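Local atomic coordinates of uncharacterized hypothetical protein (Bacteroides uniformis, PDB entry 4EIU), a protein that is of unknown function but belongs to the DUF3823 family, with an N-terminal domain assigned to the transthyretin-like clan. Residues I165-Y171 against V217-A223; D28-E32 against V175-A179. All coordinates share one frame. Residue numbers count along the deposited sequence, not the author numbering.

Contact 1. Residues I165-Y171 against V217-A223; sequences IQFFVSY and VFVRAAA
Strands 165-170 and 217-223 are antiparallel neighbours in a regular beta ladder. Their axes approach to 4.6 Å, with 158° between the chain directions. All residues are extended except Tyr171, which turns out of the strand at phi/psi -64/-26. Ile165 faces Ala223, and the register runs without a bulge to Ser170 opposite Phe218.

Three hydrogen-bonded pairs alternate with non-hydrogen-bonded ones. Gln166 N to Ala222 O is 2.8 Å and Ala222 N to Gln166 O 3.0 Å. Phe168 N to Arg220 O is 2.9 Å and Arg220 N to Phe168 O 3.0 Å. Ser170 N to Phe218 O is 2.9 Å and Phe218 N to Ser170 O 2.7 Å. CA-H...O contacts accompany the hydrogen bonds, such as Val219 CA to Phe168 O at 3.2 Å.

Apolar contacts follow the alternation. On one face the t rotamer of Phe167 brings CE1 to 3.7 Å from Val219 CB, and Val169 CG2 lies 3.9 Å from Val219 CG1. On the other, Phe168 (m) sets CE2 3.7 Å from Ala222 CB. Arg220 leaves this second face and hydrogen-bonds through NE to Ser241 O, NH2 to Thr27 O and NH1 to Val175 O.

Strands 186-189 and 239-247 flank the pair, making it the middle of a four-stranded sheet. Its Phe167, Val219 and Ala221 face packs on strands 115-126 and 129-138, consistent with a sandwich-like core.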
ATOM      1  N   ILE A 165       1.276  13.392   3.696  1.00 56.58           N
ATOM      2  CA  ILE A 165       1.153  13.189   2.263  1.00 56.01           C
ATOM      3  C   ILE A 165       2.546  13.266   1.660  1.00 63.67           C
ATOM      4  O   ILE A 165       3.342  14.128   2.026  1.00 60.41           O
ATOM      5  CB  ILE A 165       0.294  14.260   1.567  1.00 65.56           C
ATOM      6  CG1 ILE A 165      -1.181  14.075   1.930  1.00 60.26           C
ATOM      7  CG2 ILE A 165       0.485  14.194   0.038  1.00 58.72           C
ATOM      8  CD1 ILE A 165      -2.069  15.256   1.562  1.00 60.67           C
ATOM      9  N   GLN A 166       2.836  12.379   0.717  1.00 56.97           N
ATOM     10  CA  GLN A 166       4.116  12.416   0.002  1.00 64.43           C
ATOM     11  C   GLN A 166       3.831  12.751  -1.434  1.00 63.65           C
ATOM     12  O   GLN A 166       2.822  12.285  -1.981  1.00 56.34           O
ATOM     13  CB  GLN A 166       4.804  11.047   0.050  1.00 59.42           C
ATOM     14  CG  GLN A 166       5.023  10.509   1.456  1.00 55.39           C
ATOM     15  CD  GLN A 166       5.968  11.367   2.251  1.00 62.33           C
ATOM     16  OE1 GLN A 166       7.017  11.772   1.738  1.00 57.56           O
ATOM     17  NE2 GLN A 166       5.616  11.651   3.513  1.00 55.08           N
ATOM     18  N   PHE A 167       4.728  13.542  -2.032  1.00 60.87           N
ATOM     19  CA  PHE A 167       4.752  13.796  -3.453  1.00 59.38           C
ATOM     20  C   PHE A 167       6.090  13.252  -3.953  1.00 61.05           C
ATOM     21  O   PHE A 167       7.126  13.905  -3.841  1.00 63.21           O
ATOM     22  CB  PHE A 167       4.572  15.292  -3.686  1.00 67.57           C
ATOM     23  CG  PHE A 167       4.426  15.700  -5.116  1.00 71.40           C
ATOM     24  CD1 PHE A 167       3.528  15.080  -5.958  1.00 69.36           C
ATOM     25  CD2 PHE A 167       5.152  16.785  -5.605  1.00 73.87           C
ATOM     26  CE1 PHE A 167       3.374  15.506  -7.264  1.00 69.04           C
ATOM     27  CE2 PHE A 167       5.001  17.209  -6.907  1.00 74.68           C
ATOM     28  CZ  PHE A 167       4.119  16.559  -7.743  1.00 75.66           C
ATOM     29  N   PHE A 168       6.061  11.996  -4.410  1.00 57.80           N
ATOM     30  CA  PHE A 168       7.244  11.313  -4.889  1.00 60.85           C
ATOM     31  C   PHE A 168       7.512  11.756  -6.322  1.00 62.44           C
ATOM     32  O   PHE A 168       6.606  11.813  -7.151  1.00 59.33           O
ATOM     33  CB  PHE A 168       7.086   9.793  -4.829  1.00 59.44           C
ATOM     34  CG  PHE A 168       7.004   9.232  -3.430  1.00 58.14           C
ATOM     35  CD1 PHE A 168       8.055   9.392  -2.532  1.00 57.40           C
ATOM     36  CD2 PHE A 168       5.897   8.487  -3.026  1.00 52.93           C
ATOM     37  CE1 PHE A 168       7.986   8.846  -1.251  1.00 57.79           C
ATOM     38  CE2 PHE A 168       5.817   7.946  -1.746  1.00 51.00           C
ATOM     39  CZ  PHE A 168       6.867   8.107  -0.864  1.00 56.12           C
ATOM     40  N   VAL A 169       8.765  12.096  -6.596  1.00 63.09           N
ATOM     41  CA  VAL A 169       9.191  12.466  -7.942  1.00 65.72           C
ATOM     42  C   VAL A 169      10.396  11.610  -8.306  1.00 67.83           C
ATOM     43  O   VAL A 169      11.310  11.425  -7.492  1.00 66.39           O
ATOM     44  CB  VAL A 169       9.523  13.970  -8.001  1.00 70.84           C
ATOM     45  CG1 VAL A 169      10.070  14.367  -9.365  1.00 68.79           C
ATOM     46  CG2 VAL A 169       8.284  14.788  -7.654  1.00 68.17           C
ATOM     47  N   SER A 170      10.387  11.066  -9.518  1.00 66.98           N
ATOM     48  CA  SER A 170      11.478  10.224  -9.989  1.00 69.30           C
ATOM     49  C   SER A 170      11.599  10.300 -11.516  1.00 70.38           C
ATOM     50  O   SER A 170      10.604  10.507 -12.227  1.00 66.47           O
ATOM     51  CB  SER A 170      11.219   8.782  -9.561  1.00 67.06           C
ATOM     52  OG  SER A 170      12.309   7.924  -9.835  1.00 66.79           O
ATOM     53  N   TYR A 171      12.820  10.136 -12.023  1.00 67.63           N
ATOM     54  CA  TYR A 171      13.005   9.903 -13.454  1.00 72.19           C
ATOM     55  C   TYR A 171      12.353   8.576 -13.878  1.00 68.49           C
ATOM     56  O   TYR A 171      11.960   8.418 -15.041  1.00 69.41           O
ATOM     57  CB  TYR A 171      14.491   9.898 -13.833  1.00 80.68           C
ATOM     58  CG  TYR A 171      15.142  11.259 -13.921  1.00 78.45           C
ATOM     59  CD1 TYR A 171      14.584  12.271 -14.703  1.00 92.72           C
ATOM     60  CD2 TYR A 171      16.359  11.528 -13.276  1.00 85.84           C
ATOM     61  CE1 TYR A 171      15.204  13.514 -14.832  1.00 91.91           C
ATOM     62  CE2 TYR A 171      16.984  12.772 -13.395  1.00 82.03           C
ATOM     63  CZ  TYR A 171      16.401  13.762 -14.175  1.00 90.32           C
ATOM     64  OH  TYR A 171      16.998  15.013 -14.315  1.00 98.97           O
ATOM     65  N   VAL A 217       9.807  13.637 -15.919  1.00 83.97           N
ATOM     66  CA  VAL A 217       9.802  12.964 -14.620  1.00 78.12           C
ATOM     67  C   VAL A 217       8.439  12.326 -14.410  1.00 72.78           C
ATOM     68  O   VAL A 217       7.463  12.659 -15.089  1.00 75.17           O
ATOM     69  CB  VAL A 217      10.066  13.920 -13.424  1.00 76.51           C
ATOM     70  CG1 VAL A 217      11.480  14.466 -13.481  1.00 83.65           C
ATOM     71  CG2 VAL A 217       9.043  15.046 -13.388  1.00 78.89           C
ATOM     72  N   PHE A 218       8.389  11.401 -13.470  1.00 67.82           N
ATOM     73  CA  PHE A 218       7.117  10.796 -13.046  1.00 67.99           C
ATOM     74  C   PHE A 218       6.837  11.181 -11.609  1.00 68.45           C
ATOM     75  O   PHE A 218       7.762  11.179 -10.781  1.00 64.86           O
ATOM     76  CB  PHE A 218       7.169   9.296 -13.220  1.00 62.03           C
ATOM     77  CG  PHE A 218       7.358   8.881 -14.654  1.00 67.01           C
ATOM     78  CD1 PHE A 218       8.630   8.806 -15.202  1.00 71.71           C
ATOM     79  CD2 PHE A 218       6.263   8.616 -15.467  1.00 68.60           C
ATOM     80  CE1 PHE A 218       8.816   8.462 -16.534  1.00 74.88           C
ATOM     81  CE2 PHE A 218       6.441   8.253 -16.797  1.00 76.09           C
ATOM     82  CZ  PHE A 218       7.716   8.174 -17.328  1.00 75.53           C
ATOM     83  N   VAL A 219       5.581  11.542 -11.337  1.00 62.79           N
ATOM     84  CA  VAL A 219       5.152  12.001 -10.005  1.00 62.42           C
ATOM     85  C   VAL A 219       4.009  11.149  -9.471  1.00 61.94           C
ATOM     86  O   VAL A 219       3.229  10.571 -10.234  1.00 64.91           O
ATOM     87  CB  VAL A 219       4.705  13.485 -10.005  1.00 65.77           C
ATOM     88  CG1 VAL A 219       5.775  14.372 -10.616  1.00 68.06           C
ATOM     89  CG2 VAL A 219       3.379  13.651 -10.730  1.00 67.72           C
ATOM     90  N   ARG A 220       3.905  11.066  -8.153  1.00 57.47           N
ATOM     91  CA  ARG A 220       2.906  10.208  -7.543  1.00 56.94           C
ATOM     92  C   ARG A 220       2.627  10.657  -6.109  1.00 57.04           C
ATOM     93  O   ARG A 220       3.550  11.064  -5.401  1.00 58.51           O
ATOM     94  CB  ARG A 220       3.420   8.788  -7.523  1.00 52.21           C
ATOM     95  CG  ARG A 220       2.361   7.715  -7.427  1.00 54.09           C
ATOM     96  CD  ARG A 220       3.030   6.361  -7.552  1.00 47.62           C
ATOM     97  NE  ARG A 220       2.087   5.262  -7.411  1.00 47.59           N
ATOM     98  CZ  ARG A 220       2.420   3.994  -7.159  1.00 46.62           C
ATOM     99  NH1 ARG A 220       3.685   3.623  -7.007  1.00 46.53           N
ATOM    100  NH2 ARG A 220       1.461   3.075  -7.025  1.00 44.84           N
ATOM    101  N   ALA A 221       1.366  10.560  -5.701  1.00 55.85           N
ATOM    102  CA  ALA A 221       0.956  10.930  -4.342  1.00 53.32           C
ATOM    103  C   ALA A 221       0.794   9.700  -3.506  1.00 53.04           C
ATOM    104  O   ALA A 221       0.514   8.604  -4.019  1.00 47.02           O
ATOM    105  CB  ALA A 221      -0.322  11.758  -4.359  1.00 55.54           C
ATOM    106  N   ALA A 222       1.038   9.864  -2.207  1.00 52.73           N
ATOM    107  CA  ALA A 222       0.857   8.813  -1.255  1.00 48.17           C
ATOM    108  C   ALA A 222       0.443   9.420   0.065  1.00 49.66           C
ATOM    109  O   ALA A 222       0.767  10.570   0.333  1.00 50.38           O
ATOM    110  CB  ALA A 222       2.130   7.978  -1.094  1.00 45.68           C
ATOM    111  N   ALA A 223      -0.308   8.649   0.859  1.00 49.99           N
ATOM    112  CA  ALA A 223      -0.719   9.080   2.220  1.00 51.59           C
ATOM    113  C   ALA A 223      -0.862   7.843   3.117  1.00 47.08           C
ATOM    114  O   ALA A 223      -1.064   6.699   2.638  1.00 41.03           O
ATOM    115  CB  ALA A 223      -1.980   9.888   2.183  1.00 46.99           C
TER

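Contact 2. Residues D28-E32 against V175-A179; sequences DQGSE and VGYRA
This contact lies where two loops meet between the N-terminal part of the chain and the C-terminal sheet. Residues 28-32 belong to the loop between strands 10-18 and 35-40. Residues 175-179 belong to the loop between strands 162-170 and 186-189. Neither segment is a regular helix or strand. The closest CA pairs are Asp28 with Gly176 at 5.8 Å and Gly30 with Arg178 at 6.0 Å.

Asp28 has chi1 t, and its carboxylate reaches the backbone of the other loop. Asp28 OD2 accepts a hydrogen bond from Arg178 N at 2.9 Å. Asp28 OD1 accepts one from a water at 2.5 Å. The same water accepts one from Ala179 N at 2.7 Å. One carboxylate therefore serves two backbone amides, one directly and one through water. Gly176 CA is 3.6 Å from Asp28 OD1. A CB on Gly176 would clash with that oxygen.

Gln29 is the centre of an inverse gamma turn, with a weak hydrogen bond of 2.8 Å from Gly30 N to Asp28 O. Tyr177 and Arg178 have helix-like phi/psi values near -60/-45. The Arg178 side chain is extended, with chi1 to chi3 all t. It passes Gly30, where Arg178 CD is 4.1 Å from Gly30 CA, and Arg178 NH1 donates to Gln29 O at 3.0 Å. Glu32 (chi1 m, chi2 p) places OE1 at the ring edge of Tyr177, 3.5 Å from Tyr177 CD2. Tyr177 also meets Trp238 and makes a cation-pi contact with Arg180. A bound PEG, probably from crystallisation, lies about 4 Å from the Arg178 side chain.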
ATOM      1  N   ASP A  28       3.910  -0.030  -4.007  1.00 39.74           N
ATOM      2  CA  ASP A  28       5.302   0.190  -4.402  1.00 44.03           C
ATOM      3  C   ASP A  28       5.968  -1.161  -4.204  1.00 38.42           C
ATOM      4  O   ASP A  28       5.757  -1.779  -3.159  1.00 35.89           O
ATOM      5  CB  ASP A  28       5.929   1.213  -3.464  1.00 41.22           C
ATOM      6  CG  ASP A  28       7.320   1.657  -3.907  1.00 46.34           C
ATOM      7  OD1 ASP A  28       7.499   1.995  -5.120  1.00 46.43           O
ATOM      8  OD2 ASP A  28       8.208   1.687  -3.018  1.00 47.23           O
ATOM      9  N   GLN A  29       6.727  -1.650  -5.190  1.00 40.11           N
ATOM     10  CA  GLN A  29       7.373  -2.955  -5.028  1.00 38.43           C
ATOM     11  C   GLN A  29       8.659  -2.770  -4.184  1.00 44.58           C
ATOM     12  O   GLN A  29       9.747  -2.730  -4.706  1.00 44.46           O
ATOM     13  CB  GLN A  29       7.676  -3.619  -6.381  1.00 38.03           C
ATOM     14  CG  GLN A  29       7.981  -5.122  -6.221  1.00 40.90           C
ATOM     15  CD  GLN A  29       7.978  -5.880  -7.543  1.00 42.10           C
ATOM     16  OE1 GLN A  29       8.542  -5.431  -8.522  1.00 40.03           O
ATOM     17  NE2 GLN A  29       7.372  -7.067  -7.558  1.00 36.16           N
ATOM     18  N   GLY A  30       8.484  -2.546  -2.898  1.00 43.47           N
ATOM     19  CA  GLY A  30       9.562  -2.508  -1.889  1.00 41.98           C
ATOM     20  C   GLY A  30       9.002  -3.154  -0.641  1.00 43.67           C
ATOM     21  O   GLY A  30       7.788  -3.499  -0.591  1.00 37.22           O
ATOM     22  N   SER A  31       9.847  -3.234   0.377  1.00 40.77           N
ATOM     23  CA  SER A  31       9.498  -3.870   1.660  0.50 41.06           C
ATOM     24  C   SER A  31       8.301  -3.229   2.323  1.00 39.07           C
ATOM     25  O   SER A  31       7.642  -3.863   3.134  1.00 41.01           O
ATOM     26  CB  SER A  31      10.688  -3.814   2.646  0.50 44.01           C
ATOM     27  OG  SER A  31      11.840  -4.450   2.118  0.50 39.24           O
ATOM     28  N   GLU A  32       8.035  -1.954   1.987  1.00 40.43           N
ATOM     29  CA  GLU A  32       6.905  -1.194   2.567  1.00 41.87           C
ATOM     30  C   GLU A  32       5.606  -1.290   1.725  1.00 39.96           C
ATOM     31  O   GLU A  32       4.626  -0.561   1.953  1.00 37.03           O
ATOM     32  CB  GLU A  32       7.278   0.263   2.783  1.00 43.32           C
ATOM     33  CG  GLU A  32       8.598   0.437   3.535  1.00 44.88           C
ATOM     34  CD  GLU A  32       9.844   0.318   2.649  1.00 49.60           C
ATOM     35  OE1 GLU A  32       9.756   0.236   1.392  1.00 47.53           O
ATOM     36  OE2 GLU A  32      10.936   0.276   3.241  1.00 54.13           O
ATOM     37  N   VAL A 175       8.061   5.250 -10.083  1.00 51.32           N
ATOM     38  CA  VAL A 175       7.991   6.254  -9.005  1.00 52.48           C
ATOM     39  C   VAL A 175       7.143   5.761  -7.810  1.00 55.39           C
ATOM     40  O   VAL A 175       6.017   5.262  -7.959  1.00 50.02           O
ATOM     41  CB  VAL A 175       7.468   7.621  -9.527  1.00 52.76           C
ATOM     42  CG1 VAL A 175       6.129   7.478 -10.251  1.00 51.34           C
ATOM     43  CG2 VAL A 175       7.387   8.657  -8.402  1.00 55.03           C
ATOM     44  N   GLY A 176       7.746   5.898  -6.637  1.00 51.05           N
ATOM     45  CA  GLY A 176       7.131   5.602  -5.361  1.00 50.76           C
ATOM     46  C   GLY A 176       8.223   5.710  -4.328  1.00 52.64           C
ATOM     47  O   GLY A 176       9.307   6.242  -4.610  1.00 57.12           O
ATOM     48  N   TYR A 177       7.971   5.196  -3.132  1.00 47.89           N
ATOM     49  CA  TYR A 177       8.993   5.310  -2.097  1.00 49.01           C
ATOM     50  C   TYR A 177      10.355   4.757  -2.524  1.00 53.29           C
ATOM     51  O   TYR A 177      11.366   5.427  -2.367  1.00 52.88           O
ATOM     52  CB  TYR A 177       8.542   4.608  -0.845  1.00 48.28           C
ATOM     53  CG  TYR A 177       9.505   4.760   0.266  1.00 49.77           C
ATOM     54  CD1 TYR A 177       9.740   6.023   0.836  1.00 52.34           C
ATOM     55  CD2 TYR A 177      10.205   3.663   0.757  1.00 51.97           C
ATOM     56  CE1 TYR A 177      10.621   6.167   1.890  1.00 55.93           C
ATOM     57  CE2 TYR A 177      11.116   3.808   1.796  1.00 59.64           C
ATOM     58  CZ  TYR A 177      11.287   5.063   2.367  1.00 59.16           C
ATOM     59  OH  TYR A 177      12.143   5.198   3.396  1.00 58.67           O
ATOM     60  N   ARG A 178      10.390   3.538  -3.051  1.00 50.69           N
ATOM     61  CA  ARG A 178      11.669   2.916  -3.361  1.00 58.03           C
ATOM     62  C   ARG A 178      12.493   3.727  -4.396  1.00 60.27           C
ATOM     63  O   ARG A 178      13.710   3.908  -4.235  1.00 59.13           O
ATOM     64  CB  ARG A 178      11.437   1.473  -3.804  1.00 55.53           C
ATOM     65  CG  ARG A 178      12.706   0.659  -3.952  1.00 66.73           C
ATOM     66  CD  ARG A 178      12.398  -0.793  -4.282  1.00 72.09           C
ATOM     67  NE  ARG A 178      13.601  -1.465  -4.772  1.00 85.42           N
ATOM     68  CZ  ARG A 178      13.654  -2.724  -5.217  1.00103.29           C
ATOM     69  NH1 ARG A 178      12.568  -3.505  -5.257  1.00 89.12           N
ATOM     70  NH2 ARG A 178      14.814  -3.214  -5.635  1.00 90.00           N
ATOM     71  N   ALA A 179      11.820   4.249  -5.416  1.00 55.71           N
ATOM     72  CA  ALA A 179      12.455   4.933  -6.526  1.00 59.68           C
ATOM     73  C   ALA A 179      12.467   6.461  -6.352  1.00 62.51           C
ATOM     74  O   ALA A 179      12.812   7.184  -7.269  1.00 61.88           O
ATOM     75  CB  ALA A 179      11.769   4.532  -7.842  1.00 58.86           C
TER
HETATM   76  O   HOH W   1       9.483   3.076  -6.242  1.00 48.28           O

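How the contacts relate
Contacts 1 and 2 touch, with centres about 11 Å apart. Along the chain their segments alternate: 28-32, 165-171, 175-179, then 217-223. The loop of 175-179 follows strand 162-170 closely and lies against the face of the sheet that carries Phe168 and Ser170. Ser170 OG is 2.7 Å from Ala179 O, and Arg220 NH1 is 3.0 Å from Val175 O, both probable hydrogen bonds. Val175 CG2 packs 3.5 Å from both Phe168 O and Phe218 O. Contact 1 is thus internal to the C-terminal sheet, while contact 2 joins that region to a loop of the N-terminal family region. Arg220 also hydrogen-bonds Thr27 O, next to 28-32, so one side chain ties the sheet to both loops.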